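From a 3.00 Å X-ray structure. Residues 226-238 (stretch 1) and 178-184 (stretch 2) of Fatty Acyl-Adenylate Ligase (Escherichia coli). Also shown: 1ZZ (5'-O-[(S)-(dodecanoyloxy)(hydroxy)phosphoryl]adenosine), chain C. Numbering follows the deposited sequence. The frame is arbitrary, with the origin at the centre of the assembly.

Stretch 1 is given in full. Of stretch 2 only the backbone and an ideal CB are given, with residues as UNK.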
# COMPACT_ATOMS: atom_id res chain seq x y z
N PHE A 226 8.24 -0.47 5.18
CA PHE A 226 8.91 0.31 4.15
C PHE A 226 8.90 -0.42 2.82
O PHE A 226 9.16 0.17 1.77
CB PHE A 226 10.34 0.68 4.56
CG PHE A 226 10.42 1.68 5.68
CD1 PHE A 226 9.40 2.60 5.88
CD2 PHE A 226 11.50 1.71 6.54
CE1 PHE A 226 9.47 3.51 6.90
CE2 PHE A 226 11.56 2.63 7.56
CZ PHE A 226 10.55 3.53 7.74
N TYR A 227 8.57 -1.71 2.85
CA TYR A 227 8.57 -2.50 1.63
C TYR A 227 7.27 -2.35 0.85
O TYR A 227 7.24 -2.66 -0.34
CB TYR A 227 8.92 -3.97 1.88
CG TYR A 227 8.06 -4.70 2.89
CD1 TYR A 227 6.75 -5.06 2.58
CD2 TYR A 227 8.55 -5.05 4.14
CE1 TYR A 227 5.95 -5.73 3.51
CE2 TYR A 227 7.77 -5.72 5.07
CZ TYR A 227 6.47 -6.06 4.75
OH TYR A 227 5.66 -6.73 5.66
N HIS A 228 6.21 -1.86 1.49
CA HIS A 228 4.99 -1.49 0.76
C HIS A 228 5.06 -0.06 0.29
O HIS A 228 5.80 0.76 0.81
CB HIS A 228 3.71 -1.68 1.57
CG HIS A 228 3.20 -3.09 1.57
ND1 HIS A 228 2.32 -3.57 2.52
CD2 HIS A 228 3.46 -4.13 0.74
CE1 HIS A 228 2.05 -4.84 2.26
NE2 HIS A 228 2.74 -5.20 1.19
N ASP A 229 4.25 0.24 -0.70
CA ASP A 229 4.25 1.54 -1.33
C ASP A 229 3.91 2.72 -0.39
O ASP A 229 4.58 3.75 -0.38
CB ASP A 229 3.23 1.49 -2.44
CG ASP A 229 3.26 2.70 -3.26
OD1 ASP A 229 4.38 3.21 -3.51
OD2 ASP A 229 2.16 3.14 -3.65
N MSE A 230 2.83 2.55 0.36
CA MSE A 230 2.34 3.55 1.30
C MSE A 230 3.35 3.88 2.40
O MSE A 230 3.67 5.04 2.63
CB MSE A 230 1.05 3.03 1.93
CG MSE A 230 0.25 4.09 2.65
SE MSE A 230 -1.67 3.67 2.72
CE MSE A 230 -1.67 2.22 4.02
N GLY A 231 3.83 2.86 3.08
CA GLY A 231 4.77 3.05 4.17
C GLY A 231 5.97 3.85 3.73
O GLY A 231 6.37 4.80 4.40
N LEU A 232 6.52 3.48 2.58
CA LEU A 232 7.74 4.10 2.06
C LEU A 232 7.58 5.55 1.58
O LEU A 232 8.25 6.44 2.08
CB LEU A 232 8.31 3.25 0.94
CG LEU A 232 9.47 3.90 0.19
CD1 LEU A 232 10.73 3.64 0.94
CD2 LEU A 232 9.57 3.38 -1.23
N VAL A 233 6.72 5.79 0.59
CA VAL A 233 6.63 7.11 -0.02
C VAL A 233 5.88 8.07 0.87
O VAL A 233 6.20 9.26 0.98
CB VAL A 233 5.91 7.07 -1.36
CG1 VAL A 233 5.81 8.49 -1.93
CG2 VAL A 233 6.63 6.16 -2.31
N GLY A 234 4.84 7.54 1.50
CA GLY A 234 4.07 8.31 2.44
C GLY A 234 4.81 8.53 3.74
O GLY A 234 4.70 9.59 4.33
N PHE A 235 5.58 7.56 4.20
CA PHE A 235 6.09 7.74 5.55
C PHE A 235 7.58 7.70 5.79
O PHE A 235 8.03 7.92 6.91
CB PHE A 235 5.31 6.90 6.53
CG PHE A 235 3.96 7.46 6.80
CD1 PHE A 235 3.77 8.42 7.77
CD2 PHE A 235 2.87 7.06 6.03
CE1 PHE A 235 2.52 8.96 8.01
CE2 PHE A 235 1.61 7.59 6.27
CZ PHE A 235 1.44 8.54 7.26
N LEU A 236 8.36 7.46 4.75
CA LEU A 236 9.77 7.75 4.83
C LEU A 236 10.07 9.06 4.08
O LEU A 236 10.62 10.01 4.64
CB LEU A 236 10.61 6.60 4.28
CG LEU A 236 12.07 6.61 4.73
CD1 LEU A 236 12.78 5.36 4.28
CD2 LEU A 236 12.75 7.82 4.17
N LEU A 237 9.66 9.11 2.81
CA LEU A 237 9.96 10.25 1.95
C LEU A 237 9.22 11.54 2.30
O LEU A 237 9.83 12.61 2.33
CB LEU A 237 9.72 9.87 0.49
CG LEU A 237 10.54 8.69 -0.01
CD1 LEU A 237 10.27 8.44 -1.45
CD2 LEU A 237 12.01 8.97 0.21
N THR A 238 7.92 11.46 2.59
CA THR A 238 7.14 12.67 2.86
C THR A 238 7.54 13.46 4.12
O THR A 238 7.60 14.69 4.07
CB THR A 238 5.64 12.41 2.88
OG1 THR A 238 5.27 11.70 1.69
CG2 THR A 238 4.89 13.72 2.94
N UNK A 178 15.22 7.06 -9.22
CA UNK A 178 15.48 7.14 -7.79
C UNK A 178 15.40 5.76 -7.17
O UNK A 178 16.24 5.39 -6.35
CB UNK A 178 14.49 8.09 -7.11
N UNK A 179 14.39 4.99 -7.57
CA UNK A 179 14.16 3.70 -6.96
C UNK A 179 13.15 2.89 -7.78
O UNK A 179 12.48 3.43 -8.66
CB UNK A 179 13.67 3.87 -5.52
N UNK A 180 13.05 1.59 -7.50
CA UNK A 180 12.10 0.73 -8.19
C UNK A 180 11.14 0.12 -7.19
O UNK A 180 11.55 -0.37 -6.15
CB UNK A 180 12.82 -0.36 -8.98
N UNK A 181 9.85 0.13 -7.52
CA UNK A 181 8.84 -0.38 -6.61
C UNK A 181 8.26 -1.68 -7.13
O UNK A 181 7.56 -1.69 -8.14
CB UNK A 181 7.73 0.65 -6.40
N UNK A 182 8.53 -2.78 -6.42
CA UNK A 182 8.17 -4.10 -6.93
C UNK A 182 6.86 -4.72 -6.44
O UNK A 182 6.49 -5.81 -6.87
CB UNK A 182 9.31 -5.07 -6.59
N UNK A 183 6.16 -4.03 -5.55
CA UNK A 183 4.90 -4.59 -5.08
C UNK A 183 3.97 -4.91 -6.25
O UNK A 183 3.01 -5.67 -6.10
CB UNK A 183 4.22 -3.62 -4.11
N UNK A 184 4.26 -4.35 -7.42
CA UNK A 184 3.34 -4.43 -8.56
C UNK A 184 3.34 -5.75 -9.36
O UNK A 184 2.51 -5.94 -10.25
CB UNK A 184 3.67 -3.29 -9.52
P 1ZZ C . -0.20 0.03 -4.09
C1 1ZZ C . 1.91 11.67 4.90
N1 1ZZ C . -6.42 0.78 -4.00
O1 1ZZ C . -1.84 1.47 -1.57
C2 1ZZ C . 1.38 11.25 3.55
N2 1ZZ C . -6.54 2.59 -2.74
O2 1ZZ C . -0.19 1.43 -3.22
C3 1ZZ C . 0.73 9.87 3.44
N3 1ZZ C . -8.95 0.42 -4.12
O3 1ZZ C . 0.42 0.08 -5.56
C4 1ZZ C . 0.05 9.59 2.09
N4 1ZZ C . -10.19 2.00 -2.95
O4 1ZZ C . 0.48 -0.96 -3.44
C5 1ZZ C . -1.00 8.49 1.92
N5 1ZZ C . -9.04 3.81 -1.78
O5 1ZZ C . -1.72 -0.40 -4.28
C6 1ZZ C . -1.06 7.99 0.50
O6 1ZZ C . -4.49 -0.29 -4.53
C7 1ZZ C . -2.37 7.55 -0.12
O7 1ZZ C . -6.76 -1.09 -7.12
C8 1ZZ C . -2.30 6.47 -1.18
O8 1ZZ C . -4.59 0.54 -8.02
C9 1ZZ C . -3.13 5.19 -1.02
C10 1ZZ C . -2.50 3.84 -1.24
C11 1ZZ C . -1.47 3.49 -2.23
C12 1ZZ C . -1.28 2.06 -2.43
C13 1ZZ C . -2.27 -0.12 -5.54
C14 1ZZ C . -3.75 -0.46 -5.76
C15 1ZZ C . -4.73 0.33 -6.65
C16 1ZZ C . -6.00 -0.28 -6.26
C17 1ZZ C . -5.88 -0.36 -4.78
C18 1ZZ C . -5.70 1.72 -3.40
C19 1ZZ C . -7.84 2.16 -2.98
C20 1ZZ C . -7.80 1.07 -3.72
C21 1ZZ C . -10.14 0.93 -3.69
C22 1ZZ C . -9.00 2.64 -2.57

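Stretch 2 enters as a strand, 178-181, and runs roughly antiparallel to the helix 229-238, their axes 11.2 Å apart at closest approach and their directions 155° apart. That separation leaves room for long side chains early on; past the strand's end the backbones draw together, to 6.6 Å between the CA atoms of position 183 and His-228.

Position 178 has no atom of stretch 1 within 5.5 Å of its CB, so stretch 1 hardly restricts the choice. It is Ala-178, which makes no contact with the helix.

At position 179 the CA-to-CB bond points toward the helix, yet the CB itself touches nothing. Across the gap lie Leu-232, Val-233 and Leu-237, an apolar surface spread over more than one turn. A short side chain would not reach it; a long apolar or aromatic one, such as Phe, Tyr, Met or Leu, would suit. The residue is Tyr-179, with chi1 in the p well. Its ring packs against all three aliphatic side chains, with their contact atoms on one side of it: CE2 is 4.3 Å from Leu-232 CD2, CE1 is 4.4 Å from Leu-237 CD1, and OH comes to 3.4 Å from Val-233 CG2. The contact is one of packing, with no hydrogen bond to the helix.

Position 180, with extended strand angles of -120/135, is out of reach, and stretch 1 sets no preference. It is Leu-180.

Position 181 points toward the helix start again, as alternation along a strand predicts. Its CB is 5.1 Å from Asp-229 OD1, with Tyr-227 O and the Leu-232 side chain also nearby. A medium or long uncharged polar side chain, or a basic one, would suit this setting; Met could fill the space, while an acidic residue would be repelled by the Asp-229 carboxylate. Gln-181 is found, reaching Tyr-227, Asp-229 and Leu-232 through contacts that include no hydrogen bond across the stretches.

Position 182 directs its CB sideways, without a partner in stretch 1, so a bulky residue is allowed. Tyr-182 leads its ring away and uses its OH in a hydrogen bond elsewhere in the structure.

Position 183 points toward stretch 1 at close range: its CB is 4.9 Å from both Tyr-227 O and His-228 CD2. Small or beta-branched residues, such as Ala, Ser, Val or Thr, would fit best. Thr-183 places CG2 3.4 Å from Tyr-227 O and 4.1 Å from His-228 CD2, at the edge of the imidazole, while its OG1 lies 3.8 Å from 1ZZ O4, a phosphoryl oxygen of the acyl-adenylate.

Position 184 is out of reach, and many residues would serve. Ser-184 hydrogen-bonds elsewhere in the structure.

Stretch 2 (178-184) AYLQYTS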
# COMPACT_ATOMS: atom_id res chain seq x y z
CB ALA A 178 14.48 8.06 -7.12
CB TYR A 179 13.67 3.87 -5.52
CG TYR A 179 12.25 4.38 -5.43
CD1 TYR A 179 11.99 5.74 -5.28
CD2 TYR A 179 11.17 3.51 -5.51
CE1 TYR A 179 10.69 6.23 -5.22
CE2 TYR A 179 9.87 3.98 -5.45
CZ TYR A 179 9.63 5.34 -5.30
OH TYR A 179 8.33 5.80 -5.24
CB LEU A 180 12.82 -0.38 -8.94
CG LEU A 180 13.85 0.02 -9.98
CD1 LEU A 180 14.38 -1.21 -10.70
CD2 LEU A 180 13.23 1.00 -10.95
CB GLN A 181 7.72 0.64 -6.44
CG GLN A 181 6.59 0.17 -5.56
CD GLN A 181 7.04 -0.12 -4.14
OE1 GLN A 181 7.15 0.79 -3.31
NE2 GLN A 181 7.29 -1.39 -3.85
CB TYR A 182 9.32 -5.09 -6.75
CG TYR A 182 10.24 -5.12 -7.94
CD1 TYR A 182 11.37 -4.30 -8.00
CD2 TYR A 182 9.98 -5.95 -9.02
CE1 TYR A 182 12.22 -4.32 -9.08
CE2 TYR A 182 10.82 -5.98 -10.11
CZ TYR A 182 11.94 -5.16 -10.14
OH TYR A 182 12.79 -5.19 -11.23
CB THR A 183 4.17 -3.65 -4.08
OG1 THR A 183 3.70 -2.46 -4.74
CG2 THR A 183 5.08 -3.31 -2.89
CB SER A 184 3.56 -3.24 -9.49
OG SER A 184 3.29 -2.03 -8.81
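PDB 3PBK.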